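Local coordinates for protein endo-b-1,4-glucanase (Nasutitermes takasagoensis, PDB 1KS8) that probably hydrolyses internal beta-1,4-glucosidic linkages of cellulose as a family 9 endoglucanase with an (alpha/alpha)6 catalytic domain, at residues Q19-L24 and D35-D40. Sequence-based numbering, arbitrary orientation.
Sequences QRSGRL and DSALND
D35 reaches across to the backbone of L24, whose N donates to OD1 over 2.8 Å at a nearly straight N-H...O angle of 161°. The amide arrives from above the carboxylate plane, 46° out of it. With D35 CG anti to its own carbonyl carbon (chi1 -64°), the carboxylate comes nearer to the partner than the direction of its CB suggests, and OD1 also lies 3.6 Å from L24 CB. A water that donates both to D35 OD1 and to L24 O gives D35 OD1 a second donor. R23 makes no salt bridge here: its NE stays 4.9 Å from D35 OD2, although opposite charges this near may still attract, and it is the aliphatic CG that passes by OD2. Between the two chain segments G22 and S36 form a single antiparallel hydrogen-bonded pair, with S36 N to G22 O the straighter bond (3.2 Å) and G22 N to S36 O weak by its bent geometry. This isolated bridge joins two parts of the long loop that follows helix 5-18 of the (alpha/alpha)6 domain, away from the calcium-binding residues and the predicted active-site residues. G22 adopts a backbone conformation with positive phi, open mainly to glycine, and its bare backbone is met by L38, whose CD2 sits 3.6 Å from G22 C and also covers one face of the R23 guanidinium. Farther along, S21 OG, anti to its backbone N, is placed 3.4 Å from A37 CB; one water bonds this hydroxyl and donates to A37 O. The type I turn A37-D40 ends at D40, whose OD2 and OD1 form salt bridges with K60 and R137.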
# COMPACT_ATOMS: atom_id res chain seq x y z
N GLN A 19 6.60 7.61 -7.22
CA GLN A 19 5.15 7.59 -7.37
C GLN A 19 4.48 8.89 -6.92
O GLN A 19 3.26 9.03 -7.01
CB GLN A 19 4.55 6.44 -6.56
CG GLN A 19 4.95 5.05 -7.03
CD GLN A 19 4.50 4.78 -8.46
OE1 GLN A 19 5.29 4.89 -9.40
NE2 GLN A 19 3.23 4.44 -8.62
N ARG A 20 5.27 9.84 -6.44
CA ARG A 20 4.71 11.10 -5.96
C ARG A 20 4.06 11.96 -7.04
O ARG A 20 4.61 12.17 -8.12
CB ARG A 20 5.79 11.92 -5.27
CG ARG A 20 6.26 11.34 -3.96
CD ARG A 20 7.44 12.13 -3.43
NE ARG A 20 7.84 11.67 -2.11
CZ ARG A 20 8.84 12.19 -1.40
NH1 ARG A 20 9.56 13.19 -1.90
NH2 ARG A 20 9.13 11.71 -0.20
N SER A 21 2.87 12.45 -6.71
CA SER A 21 2.12 13.34 -7.59
C SER A 21 2.19 14.73 -6.96
O SER A 21 2.40 14.86 -5.75
CB SER A 21 0.66 12.88 -7.70
OG SER A 21 -0.09 13.75 -8.52
N GLY A 22 2.02 15.77 -7.78
CA GLY A 22 2.04 17.13 -7.27
C GLY A 22 3.39 17.83 -7.34
O GLY A 22 4.24 17.47 -8.15
N ARG A 23 3.57 18.83 -6.49
CA ARG A 23 4.81 19.59 -6.44
C ARG A 23 5.83 18.82 -5.60
O ARG A 23 5.60 18.56 -4.42
CB ARG A 23 4.56 20.97 -5.84
CG ARG A 23 5.76 21.90 -5.92
CD ARG A 23 5.44 23.31 -5.44
NE ARG A 23 4.43 23.98 -6.27
CZ ARG A 23 3.12 23.85 -6.12
NH1 ARG A 23 2.63 23.07 -5.16
NH2 ARG A 23 2.29 24.49 -6.93
N LEU A 24 6.95 18.46 -6.21
CA LEU A 24 7.98 17.70 -5.52
C LEU A 24 8.88 18.60 -4.68
O LEU A 24 9.18 19.73 -5.07
CB LEU A 24 8.80 16.91 -6.53
CG LEU A 24 7.94 16.03 -7.44
CD1 LEU A 24 8.83 15.30 -8.43
CD2 LEU A 24 7.13 15.03 -6.61
N ASP A 35 7.53 17.98 -11.22
CA ASP A 35 6.24 18.46 -10.73
C ASP A 35 5.17 18.10 -11.77
O ASP A 35 5.39 18.25 -12.97
CB ASP A 35 6.25 19.98 -10.54
CG ASP A 35 7.22 20.43 -9.47
OD1 ASP A 35 7.73 19.58 -8.71
OD2 ASP A 35 7.46 21.65 -9.39
N SER A 36 4.01 17.65 -11.30
CA SER A 36 2.94 17.27 -12.22
C SER A 36 1.60 17.24 -11.52
O SER A 36 1.53 17.30 -10.29
CB SER A 36 3.22 15.88 -12.80
OG SER A 36 3.10 14.87 -11.81
N ALA A 37 0.53 17.16 -12.31
CA ALA A 37 -0.83 17.11 -11.80
C ALA A 37 -1.06 18.25 -10.81
O ALA A 37 -1.69 18.07 -9.77
CB ALA A 37 -1.09 15.77 -11.12
N LEU A 38 -0.57 19.43 -11.17
CA LEU A 38 -0.68 20.61 -10.32
C LEU A 38 -2.06 21.27 -10.33
O LEU A 38 -2.30 22.22 -9.59
CB LEU A 38 0.38 21.64 -10.71
CG LEU A 38 1.83 21.13 -10.63
CD1 LEU A 38 2.78 22.23 -11.06
CD2 LEU A 38 2.14 20.68 -9.21
N ASN A 39 -2.96 20.77 -11.18
CA ASN A 39 -4.30 21.32 -11.27
C ASN A 39 -5.36 20.39 -10.67
O ASN A 39 -6.56 20.64 -10.80
CB ASN A 39 -4.65 21.60 -12.74
CG ASN A 39 -3.89 22.79 -13.30
OD1 ASN A 39 -3.34 22.72 -14.40
ND2 ASN A 39 -3.87 23.89 -12.56
N ASP A 40 -4.92 19.32 -10.02
CA ASP A 40 -5.86 18.38 -9.41
C ASP A 40 -6.71 19.14 -8.40
O ASP A 40 -6.19 19.78 -7.48
CB ASP A 40 -5.10 17.24 -8.73
CG ASP A 40 -4.57 16.22 -9.72
OD1 ASP A 40 -4.64 16.48 -10.94
OD2 ASP A 40 -4.10 15.15 -9.29
O HOH W 1 -1.19 16.25 -7.68
O HOH W 2 4.79 15.19 -9.56
O HOH W 3 10.31 20.18 -8.06